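Local coordinates for protein acid phosphatase (Bacillus anthracis, PDB 2I33) that probably hydrolyses phosphate monoesters, as a class C acid phosphatase of the HAD superfamily with a magnesium ion bound in its probable active site, at residues Q39-G44 / I212-P217; P60-D65 / D108-T113; D67-D72 / F178-S183; I120-N125 / V141-A146. All blocks are in the same frame, centred on the assembly; numbering follows the deposited sequence.

Contact 1 of 4, residues Q39-G44 / I212-P217; sequences QGYNTG and IIFPNP
With chi1 at -76° in Tyr41 and -63° in Phe214, each CG stands anti to its own carbonyl carbon, and from these starting points the two rings meet between the helix and the end of the strand. The side chains cross at about a right angle. Phe214 brings the tip of its ring, CZ, over the centre of one face of the Tyr41 ring, and the closest pair is Tyr41 CE2 to Phe214 CZ at 3.5 Å. The planes are inclined by 32°, neither a parallel stack nor a T. Phe214 CE1 also lies 3.6 Å from Gly40 CA. Gly40, having no side chain, lets the ring come this close to the helix backbone.

In the HAD fold a parallel sheet is flanked by helices; here helix 31-54 lies against strand 211-213, outermost in the sheet within this chain. Ile212 serves as the filler beside the glycine: its CG2 comes 3.3 Å from Gly40 O, while its CG1 branch faces Gly44, another residue without a side chain to hold the backbones apart. Thr43 adds a looser methyl contact, CG2 to Ile212 CD1, and turns its hydroxyl back into the helix, where OG1 donates to Gln39 O at 2.8 Å. That carbonyl also accepts from Thr43 N, the two donors arriving from opposite faces of its plane. The hydroxyl of Tyr41 bonds to Thr69 O in the metal-site loop.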
# COMPACT_ATOMS: atom_id res chain seq x y z
N GLN A 39 8.39 -1.10 -5.09
CA GLN A 39 8.27 -2.54 -4.90
C GLN A 39 7.40 -3.13 -5.98
O GLN A 39 7.71 -4.17 -6.56
CB GLN A 39 7.61 -2.84 -3.56
CG GLN A 39 7.33 -4.30 -3.31
CD GLN A 39 7.15 -4.59 -1.83
OE1 GLN A 39 8.13 -4.69 -1.09
NE2 GLN A 39 5.87 -4.62 -1.37
N GLY A 40 6.29 -2.45 -6.27
CA GLY A 40 5.37 -2.92 -7.29
C GLY A 40 6.06 -2.96 -8.66
O GLY A 40 6.04 -3.97 -9.38
N TYR A 41 6.72 -1.87 -9.02
CA TYR A 41 7.38 -1.82 -10.32
C TYR A 41 8.59 -2.74 -10.40
O TYR A 41 8.85 -3.33 -11.47
CB TYR A 41 7.66 -0.39 -10.76
CG TYR A 41 6.41 0.31 -11.25
CD1 TYR A 41 5.74 -0.13 -12.39
CD2 TYR A 41 5.85 1.39 -10.54
CE1 TYR A 41 4.60 0.48 -12.81
CE2 TYR A 41 4.70 2.01 -10.97
CZ TYR A 41 4.07 1.54 -12.10
OH TYR A 41 2.92 2.13 -12.56
N ASN A 42 9.31 -2.91 -9.30
CA ASN A 42 10.40 -3.87 -9.32
C ASN A 42 9.89 -5.29 -9.54
O ASN A 42 10.49 -6.07 -10.28
CB ASN A 42 11.19 -3.83 -8.03
CG ASN A 42 12.00 -2.56 -7.89
OD1 ASN A 42 12.27 -1.85 -8.88
ND2 ASN A 42 12.41 -2.28 -6.67
N THR A 43 8.82 -5.62 -8.84
CA THR A 43 8.25 -6.94 -8.92
C THR A 43 7.70 -7.12 -10.33
O THR A 43 7.86 -8.16 -10.95
CB THR A 43 7.17 -7.12 -7.86
OG1 THR A 43 7.77 -6.92 -6.57
CG2 THR A 43 6.55 -8.49 -7.95
N GLY A 44 7.05 -6.09 -10.84
CA GLY A 44 6.54 -6.15 -12.20
C GLY A 44 7.66 -6.41 -13.22
O GLY A 44 7.52 -7.19 -14.17
N ILE A 212 -0.24 -6.63 -10.31
CA ILE A 212 0.67 -5.84 -9.54
C ILE A 212 -0.15 -4.69 -8.99
O ILE A 212 -0.66 -3.85 -9.73
CB ILE A 212 1.84 -5.33 -10.37
CG1 ILE A 212 2.48 -6.50 -11.14
CG2 ILE A 212 2.83 -4.60 -9.45
CD1 ILE A 212 3.05 -7.59 -10.27
N ILE A 213 -0.28 -4.68 -7.67
CA ILE A 213 -1.14 -3.71 -7.00
C ILE A 213 -0.34 -2.63 -6.31
O ILE A 213 0.75 -2.90 -5.81
CB ILE A 213 -2.11 -4.42 -6.02
CG1 ILE A 213 -3.10 -3.41 -5.42
CG2 ILE A 213 -1.36 -5.25 -5.00
CD1 ILE A 213 -4.37 -4.00 -5.07
N PHE A 214 -0.91 -1.41 -6.34
CA PHE A 214 -0.37 -0.21 -5.72
C PHE A 214 -1.35 0.34 -4.68
O PHE A 214 -2.55 0.19 -4.78
CB PHE A 214 -0.08 0.83 -6.77
CG PHE A 214 0.97 0.37 -7.73
CD1 PHE A 214 2.29 0.41 -7.38
CD2 PHE A 214 0.65 -0.13 -8.96
CE1 PHE A 214 3.30 -0.06 -8.21
CE2 PHE A 214 1.64 -0.58 -9.82
CZ PHE A 214 2.97 -0.55 -9.43
N PRO A 215 -0.79 1.00 -3.66
CA PRO A 215 -1.66 1.48 -2.56
C PRO A 215 -2.34 2.81 -2.81
O PRO A 215 -1.68 3.83 -3.02
CB PRO A 215 -0.66 1.62 -1.41
CG PRO A 215 0.61 2.08 -2.14
CD PRO A 215 0.64 1.20 -3.36
N ASN A 216 -3.65 2.83 -2.69
CA ASN A 216 -4.43 4.05 -2.81
C ASN A 216 -5.55 4.10 -1.77
O ASN A 216 -6.68 3.68 -2.00
CB ASN A 216 -5.04 4.17 -4.20
CG ASN A 216 -5.87 5.43 -4.35
OD1 ASN A 216 -5.94 6.23 -3.38
ND2 ASN A 216 -6.50 5.61 -5.51
N PRO A 217 -5.21 4.62 -0.59
CA PRO A 217 -6.21 4.78 0.46
C PRO A 217 -7.05 6.03 0.35
O PRO A 217 -7.81 6.32 1.28
CB PRO A 217 -5.35 4.86 1.73
CG PRO A 217 -4.13 5.53 1.24
CD PRO A 217 -3.87 5.04 -0.14

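Contact 2 of 4, residues P60-D65 / D108-T113; sequences PAIVLD and DFLKYT. With MG (magnesium ion), chain C.
A single methyl group, Ile62 CD1, takes part in three of the four residue contacts here, and Ile62 meets both Phe109 and Thr113 of the helix tip to tip. In this HAD-type Rossmann-like fold, strand 59-64 is the central strand of the parallel sheet, and helix 106-115 packs on it. The segments 60-64 and 108-113 run nearly antiparallel, at 161° with their axes 10.9 Å apart. The helix leads on into strand 119-125, next to the central strand.

Ile62 holds CG1 in the crowded position between backbone N and carbonyl carbon (chi1 66°), and CD1 continues from there to lie 3.4 Å from Phe109 CE2 and 3.7 Å from Thr113 CG2. Isoleucine suits this buried, apolar place because its longer arm carries a terminal methyl across to the helix. Leu64, two residues on and facing the same side of the sheet, slides past Leu110 in the opposite direction, with CD1 3.6 Å from Leu110 CD2. The interface has no hydrogen bond across it; its one hydroxyl is used within the helix.

Just past the strand end comes Asp65, whose carboxylate binds the magnesium ion. Asp65 OD2 lies 2.1 Å from the metal, and Asp65 OD1 accepts from the metal-bound water 1 and forms a salt bridge with Lys161. Back in the helix, Thr113 OG1 sits over one face of the Phe109 ring, toward its rim, and donates to Phe109 O at 2.9 Å from above the carbonyl plane.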
# COMPACT_ATOMS: atom_id res chain seq x y z
N PRO A 60 3.61 -10.05 -26.63
CA PRO A 60 3.34 -9.69 -25.25
C PRO A 60 2.85 -8.26 -25.07
O PRO A 60 3.28 -7.34 -25.78
CB PRO A 60 4.70 -9.89 -24.55
CG PRO A 60 5.70 -9.88 -25.65
CD PRO A 60 5.04 -10.31 -26.89
N ALA A 61 1.99 -8.06 -24.08
CA ALA A 61 1.61 -6.73 -23.64
C ALA A 61 1.54 -6.65 -22.13
O ALA A 61 1.46 -7.67 -21.45
CB ALA A 61 0.28 -6.31 -24.21
N ILE A 62 1.59 -5.44 -21.64
CA ILE A 62 1.20 -5.16 -20.27
C ILE A 62 0.14 -4.08 -20.29
O ILE A 62 0.01 -3.33 -21.27
CB ILE A 62 2.37 -4.71 -19.38
CG1 ILE A 62 2.91 -3.36 -19.85
CG2 ILE A 62 3.44 -5.82 -19.36
CD1 ILE A 62 3.94 -2.80 -18.90
N VAL A 63 -0.65 -4.08 -19.23
CA VAL A 63 -1.74 -3.15 -19.05
C VAL A 63 -1.53 -2.43 -17.75
O VAL A 63 -1.23 -3.06 -16.76
CB VAL A 63 -3.06 -3.91 -18.99
CG1 VAL A 63 -4.16 -3.03 -18.39
CG2 VAL A 63 -3.41 -4.42 -20.37
N LEU A 64 -1.70 -1.12 -17.78
CA LEU A 64 -1.66 -0.31 -16.59
C LEU A 64 -2.82 0.63 -16.52
O LEU A 64 -3.24 1.24 -17.50
CB LEU A 64 -0.40 0.53 -16.53
CG LEU A 64 0.91 -0.20 -16.78
CD1 LEU A 64 1.35 -0.07 -18.24
CD2 LEU A 64 1.97 0.35 -15.87
N ASP A 65 -3.33 0.80 -15.30
CA ASP A 65 -4.18 1.90 -15.00
C ASP A 65 -3.32 3.17 -15.04
O ASP A 65 -2.10 3.08 -14.99
CB ASP A 65 -4.73 1.64 -13.59
CG ASP A 65 -5.49 2.74 -13.06
OD1 ASP A 65 -6.42 3.21 -13.74
OD2 ASP A 65 -5.11 3.17 -11.92
N ASP A 108 10.62 4.39 -15.52
CA ASP A 108 11.74 3.51 -15.84
C ASP A 108 11.26 2.13 -16.21
O ASP A 108 11.79 1.50 -17.11
CB ASP A 108 12.74 3.43 -14.70
CG ASP A 108 13.59 4.68 -14.58
OD1 ASP A 108 13.68 5.48 -15.55
OD2 ASP A 108 14.20 4.85 -13.50
N PHE A 109 10.21 1.67 -15.52
CA PHE A 109 9.67 0.36 -15.83
C PHE A 109 9.05 0.37 -17.21
O PHE A 109 9.24 -0.56 -18.02
CB PHE A 109 8.65 -0.10 -14.80
CG PHE A 109 7.86 -1.28 -15.25
CD1 PHE A 109 8.42 -2.54 -15.32
CD2 PHE A 109 6.55 -1.12 -15.68
CE1 PHE A 109 7.70 -3.60 -15.80
CE2 PHE A 109 5.82 -2.19 -16.19
CZ PHE A 109 6.39 -3.43 -16.24
N LEU A 110 8.34 1.44 -17.52
CA LEU A 110 7.72 1.50 -18.81
C LEU A 110 8.76 1.61 -19.95
O LEU A 110 8.60 0.99 -20.99
CB LEU A 110 6.75 2.68 -18.90
CG LEU A 110 5.56 2.57 -17.96
CD1 LEU A 110 4.84 3.89 -17.88
CD2 LEU A 110 4.63 1.47 -18.43
N LYS A 111 9.82 2.39 -19.75
CA LYS A 111 10.88 2.46 -20.71
C LYS A 111 11.58 1.11 -20.87
O LYS A 111 11.99 0.76 -21.97
CB LYS A 111 11.89 3.55 -20.36
CG LYS A 111 11.32 4.95 -20.43
CD LYS A 111 10.84 5.37 -21.79
CE LYS A 111 11.97 5.72 -22.72
NZ LYS A 111 11.45 5.95 -24.09
N TYR A 112 11.73 0.37 -19.77
CA TYR A 112 12.29 -0.98 -19.85
C TYR A 112 11.43 -1.90 -20.69
O TYR A 112 11.88 -2.59 -21.60
CB TYR A 112 12.45 -1.58 -18.48
CG TYR A 112 13.00 -2.98 -18.51
CD1 TYR A 112 14.36 -3.21 -18.69
CD2 TYR A 112 12.17 -4.08 -18.35
CE1 TYR A 112 14.87 -4.49 -18.71
CE2 TYR A 112 12.68 -5.37 -18.39
CZ TYR A 112 14.02 -5.56 -18.55
OH TYR A 112 14.56 -6.85 -18.57
N THR A 113 10.14 -1.88 -20.37
CA THR A 113 9.15 -2.64 -21.09
C THR A 113 9.23 -2.34 -22.59
O THR A 113 9.28 -3.26 -23.42
CB THR A 113 7.77 -2.34 -20.52
OG1 THR A 113 7.73 -2.74 -19.14
CG2 THR A 113 6.73 -3.10 -21.28
MG MG C . -6.37 4.17 -10.59
O HOH W 1 -7.64 5.24 -12.02
O HOH W 2 -7.71 2.53 -10.81
O HOH W 3 -7.28 4.96 -9.21

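Contact 3 of 4, residues D67-D72 / F178-S183; sequences DETVLD and FGDNLS. With MG (magnesium ion), chain C.
Asp67 O and Asp180 OD1 meet through the magnesium ion: each binds it at 2.1 Å, one with a backbone carbonyl and the other with a carboxylate oxygen. As neighbours in the coordination shell, Asp67 O and Asp180 OD1 lie 3.0 Å apart; Asp65 OD2 and three waters complete the six ligands. Asp180 reaches the metal with CG between its backbone N and carbonyl carbon (chi1 64°). Its second oxygen, OD2, is held by a hydrogen bond from Asn216 ND2. The metal-bound water 3 also appears to donate to it, though that water refines unusually close to the ion.

The packing around the metal is made by Glu68 and Thr69. Glu68 CB rests 3.6 Å from Asp180 OD2, while its own carboxylate is carried away and bonds to Tyr219 and Asn73. Thr69 and Asp180 cross obliquely, with Thr69 OG1 coming 3.2 Å from Asp180 OD1, a close approach and not a hydrogen bond. Thr69 OG1 is also 3.3 Å from Gly179 CA, and Thr69 CG2 is 4.0 Å from Phe178 CB. A small beta-branched residue suits this spot, pairing a methyl for the strand with a hydroxyl for the site. That hydroxyl bonds to Asp65 OD2, a second-shell link to a metal ligand.

Asp65, Asp67 and Thr69 fit the DxDx(T/V) motif of HAD phosphatases, in which the first aspartate is the nucleophile and the second a general acid-base. By that precedent, the Asp67 backbone serves the metal while its carboxylate, whose OD1 is held by a hydrogen bond from Asn73 and a salt bridge to Arg126, probably serves the chemistry.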
# COMPACT_ATOMS: atom_id res chain seq x y z
N ASP A 67 -4.39 6.65 -13.26
CA ASP A 67 -4.48 7.48 -12.06
C ASP A 67 -4.16 6.63 -10.84
O ASP A 67 -4.78 5.61 -10.56
CB ASP A 67 -5.85 8.15 -11.96
CG ASP A 67 -6.12 9.07 -13.14
OD1 ASP A 67 -5.24 9.87 -13.47
OD2 ASP A 67 -7.21 8.96 -13.77
N GLU A 68 -3.18 7.10 -10.10
CA GLU A 68 -2.69 6.41 -8.90
C GLU A 68 -1.97 5.08 -9.22
O GLU A 68 -1.71 4.28 -8.32
CB GLU A 68 -3.76 6.27 -7.85
CG GLU A 68 -4.00 7.56 -7.05
CD GLU A 68 -4.14 8.83 -7.86
OE1 GLU A 68 -5.23 9.07 -8.42
OE2 GLU A 68 -3.14 9.59 -7.89
N THR A 69 -1.58 4.91 -10.47
CA THR A 69 -0.73 3.82 -10.87
C THR A 69 0.49 4.35 -11.59
O THR A 69 1.62 4.04 -11.21
CB THR A 69 -1.51 2.84 -11.76
OG1 THR A 69 -2.58 2.28 -10.99
CG2 THR A 69 -0.61 1.78 -12.23
N VAL A 70 0.27 5.20 -12.61
CA VAL A 70 1.32 5.89 -13.36
C VAL A 70 1.33 7.38 -13.01
O VAL A 70 2.38 7.95 -12.82
CB VAL A 70 1.16 5.72 -14.88
CG1 VAL A 70 2.20 6.50 -15.62
CG2 VAL A 70 1.20 4.23 -15.26
N LEU A 71 0.16 7.99 -12.96
CA LEU A 71 0.04 9.43 -12.71
C LEU A 71 -0.50 9.72 -11.33
O LEU A 71 -1.49 9.14 -10.88
CB LEU A 71 -0.89 10.08 -13.76
CG LEU A 71 -0.39 10.01 -15.22
CD1 LEU A 71 -1.46 10.56 -16.17
CD2 LEU A 71 0.93 10.68 -15.41
N ASP A 72 0.14 10.68 -10.68
CA ASP A 72 -0.17 11.08 -9.32
C ASP A 72 -1.16 12.25 -9.31
O ASP A 72 -0.81 13.37 -9.66
CB ASP A 72 1.12 11.48 -8.64
CG ASP A 72 0.94 11.82 -7.19
OD1 ASP A 72 -0.21 11.97 -6.72
OD2 ASP A 72 1.99 11.93 -6.52
N PHE A 178 -1.22 -3.77 -13.96
CA PHE A 178 -0.79 -2.86 -12.90
C PHE A 178 -1.96 -1.98 -12.49
O PHE A 178 -2.59 -1.37 -13.36
CB PHE A 178 0.37 -1.96 -13.36
CG PHE A 178 1.64 -2.73 -13.65
CD1 PHE A 178 2.66 -2.75 -12.74
CD2 PHE A 178 1.76 -3.45 -14.82
CE1 PHE A 178 3.80 -3.46 -13.00
CE2 PHE A 178 2.89 -4.17 -15.09
CZ PHE A 178 3.92 -4.17 -14.17
N GLY A 179 -2.21 -1.85 -11.20
CA GLY A 179 -3.26 -0.92 -10.80
C GLY A 179 -3.34 -0.69 -9.31
O GLY A 179 -2.67 -1.35 -8.54
N ASP A 180 -4.18 0.26 -8.92
CA ASP A 180 -4.40 0.60 -7.52
C ASP A 180 -5.79 0.24 -7.05
O ASP A 180 -6.14 0.44 -5.89
CB ASP A 180 -4.22 2.09 -7.29
CG ASP A 180 -5.26 2.91 -8.04
OD1 ASP A 180 -5.19 2.92 -9.29
OD2 ASP A 180 -6.12 3.53 -7.36
N ASN A 181 -6.58 -0.27 -7.96
CA ASN A 181 -7.96 -0.57 -7.71
C ASN A 181 -8.18 -1.98 -8.24
O ASN A 181 -7.71 -2.31 -9.32
CB ASN A 181 -8.80 0.43 -8.49
CG ASN A 181 -10.28 0.30 -8.24
OD1 ASN A 181 -10.82 -0.81 -7.98
ND2 ASN A 181 -10.98 1.42 -8.37
N LEU A 182 -8.85 -2.81 -7.47
CA LEU A 182 -9.03 -4.22 -7.87
C LEU A 182 -9.66 -4.32 -9.24
O LEU A 182 -9.36 -5.25 -9.97
CB LEU A 182 -9.88 -4.99 -6.86
CG LEU A 182 -9.23 -5.21 -5.51
CD1 LEU A 182 -10.21 -5.88 -4.58
CD2 LEU A 182 -7.94 -5.96 -5.65
N SER A 183 -10.50 -3.36 -9.60
CA SER A 183 -11.15 -3.39 -10.92
C SER A 183 -10.17 -3.08 -12.08
O SER A 183 -10.54 -3.15 -13.25
CB SER A 183 -12.41 -2.51 -10.97
OG SER A 183 -12.16 -1.24 -10.46
MG MG C . -6.37 4.17 -10.59
O HOH W 3 -7.28 4.96 -9.21
O HOH W 2 -7.71 2.53 -10.81
O HOH W 1 -7.64 5.24 -12.02

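Contact 4 of 4, residues I120-N125 / V141-A146; sequences IYYISN and VGAPQA
Tyr122 points its ring edge at the 141-146 loop and meets two carbonyls there, both near the ring plane. Its hydroxyl donates to Pro144 O at 2.7 Å, in the carbonyl plane and on a lone pair, and Gln145 O lies beside the same edge, 3.6 Å from Tyr122 CE2. Tyrosine suits the place because its long flat ring can span the gap from strand to loop and still end in a donor. One face of the ring is covered, toward its rim, by CG2 of Ile120, and Ala143 CB lies obliquely to it, 3.5 Å from Tyr122 OH.

Gln145 crosses Ile120 at about a right angle. Its CG is anti to the carbonyl carbon (chi1 -69°) and the chain runs extended beyond it, placing the amide at the backbone of the strand. There Gln145 OE1 accepts from Ile120 N at 2.7 Å, with an N-H...O angle of 161°. A glutamine thus takes up a strand N-H, and the same Gln145 OE1 also comes 3.4 Å from Ile120 CB.

This pairing belongs to the crossover of the parallel HAD sheet that runs from strand 119-125 through helix 131-141 to strand 151-154, an outermost strand of the sheet within the chain. The helix ends in a Schellman motif at Gly142, whose positive phi (80°) favours glycine, and the loop then leads on to strand 151-154, passing the end of Tyr122. Pro144, also crossing Ile120 at about a right angle, sets its ring carbon CG 3.6 Å from Ile120 CD1. Pro144 also packs on Leu110 and Glu114 of helix 106-115.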
# COMPACT_ATOMS: atom_id res chain seq x y z
N ILE A 120 2.59 -1.57 -24.48
CA ILE A 120 1.98 -1.04 -23.26
C ILE A 120 0.60 -0.53 -23.59
O ILE A 120 0.42 0.22 -24.56
CB ILE A 120 2.83 0.12 -22.74
CG1 ILE A 120 4.24 -0.40 -22.40
CG2 ILE A 120 2.16 0.81 -21.55
CD1 ILE A 120 5.27 0.69 -22.30
N TYR A 121 -0.38 -0.92 -22.78
CA TYR A 121 -1.73 -0.35 -22.87
C TYR A 121 -2.10 0.30 -21.57
O TYR A 121 -2.03 -0.32 -20.52
CB TYR A 121 -2.75 -1.39 -23.26
CG TYR A 121 -2.39 -1.80 -24.65
CD1 TYR A 121 -2.79 -1.04 -25.73
CD2 TYR A 121 -1.55 -2.88 -24.88
CE1 TYR A 121 -2.40 -1.38 -27.02
CE2 TYR A 121 -1.16 -3.23 -26.12
CZ TYR A 121 -1.58 -2.49 -27.20
OH TYR A 121 -1.17 -2.87 -28.46
N TYR A 122 -2.41 1.58 -21.67
CA TYR A 122 -2.88 2.34 -20.53
C TYR A 122 -4.40 2.29 -20.57
O TYR A 122 -5.02 3.01 -21.33
CB TYR A 122 -2.41 3.79 -20.59
CG TYR A 122 -0.92 3.96 -20.75
CD1 TYR A 122 -0.08 3.85 -19.68
CD2 TYR A 122 -0.35 4.24 -22.00
CE1 TYR A 122 1.28 4.02 -19.80
CE2 TYR A 122 1.00 4.39 -22.14
CZ TYR A 122 1.81 4.29 -21.03
OH TYR A 122 3.17 4.45 -21.16
N ILE A 123 -4.99 1.45 -19.72
CA ILE A 123 -6.44 1.32 -19.66
C ILE A 123 -6.88 2.08 -18.42
O ILE A 123 -6.63 1.66 -17.32
CB ILE A 123 -6.85 -0.16 -19.60
CG1 ILE A 123 -6.31 -0.88 -20.84
CG2 ILE A 123 -8.38 -0.27 -19.52
CD1 ILE A 123 -6.58 -2.38 -20.88
N SER A 124 -7.57 3.20 -18.65
CA SER A 124 -7.87 4.18 -17.62
C SER A 124 -9.31 4.64 -17.73
O SER A 124 -9.84 4.74 -18.84
CB SER A 124 -6.96 5.39 -17.83
OG SER A 124 -7.43 6.52 -17.14
N ASN A 125 -9.96 4.91 -16.60
CA ASN A 125 -11.31 5.44 -16.60
C ASN A 125 -11.43 6.97 -16.64
O ASN A 125 -12.52 7.51 -16.46
CB ASN A 125 -12.14 4.81 -15.49
CG ASN A 125 -12.37 3.33 -15.73
OD1 ASN A 125 -12.13 2.86 -16.84
ND2 ASN A 125 -12.83 2.60 -14.71
N VAL A 141 5.52 13.51 -18.85
CA VAL A 141 6.23 12.66 -17.89
C VAL A 141 7.16 11.67 -18.60
O VAL A 141 7.93 10.96 -17.96
CB VAL A 141 5.29 11.96 -16.90
CG1 VAL A 141 4.48 13.00 -16.15
CG2 VAL A 141 4.39 10.95 -17.61
N GLY A 142 7.08 11.62 -19.93
CA GLY A 142 7.96 10.75 -20.71
C GLY A 142 7.52 9.30 -20.77
O GLY A 142 8.34 8.39 -20.99
N ALA A 143 6.22 9.07 -20.62
CA ALA A 143 5.67 7.72 -20.72
C ALA A 143 5.72 7.30 -22.17
O ALA A 143 5.36 8.09 -23.06
CB ALA A 143 4.24 7.69 -20.20
N PRO A 144 6.20 6.08 -22.45
CA PRO A 144 6.22 5.62 -23.84
C PRO A 144 4.84 5.32 -24.39
O PRO A 144 3.88 5.12 -23.64
CB PRO A 144 7.03 4.33 -23.79
CG PRO A 144 6.97 3.88 -22.43
CD PRO A 144 6.72 5.06 -21.53
N GLN A 145 4.77 5.26 -25.71
CA GLN A 145 3.55 4.86 -26.38
C GLN A 145 2.36 5.71 -25.92
O GLN A 145 1.30 5.18 -25.68
CB GLN A 145 3.33 3.34 -26.18
CG GLN A 145 4.37 2.46 -26.92
CD GLN A 145 4.48 1.03 -26.38
OE1 GLN A 145 3.48 0.40 -26.06
NE2 GLN A 145 5.72 0.52 -26.27
N ALA A 146 2.56 7.03 -25.81
CA ALA A 146 1.52 7.96 -25.36
C ALA A 146 0.66 8.39 -26.54
O ALA A 146 0.64 9.57 -26.93
CB ALA A 146 2.13 9.19 -24.67

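How the contacts relate
From the N terminus, helix 31-54 supplies the first half of contact 1, which closes only when strand 211-213 arrives; the other three contacts all fall within that long loop. Strand 59-64 opens contact 2, and the 67-72 loop opens contact 3 before helix 106-115 closes contact 2, so these two cross. Contact 4 then opens and closes in series after contact 2 and within contact 3, which strand 172-179 completes. Contacts 2 and 3 share the magnesium ion and its waters, while contact 1 reaches that site through Tyr41 and Asn216. Backbone bonds from strand 59-64 to strand 119-125 join contacts 2 and 4 across the sheet.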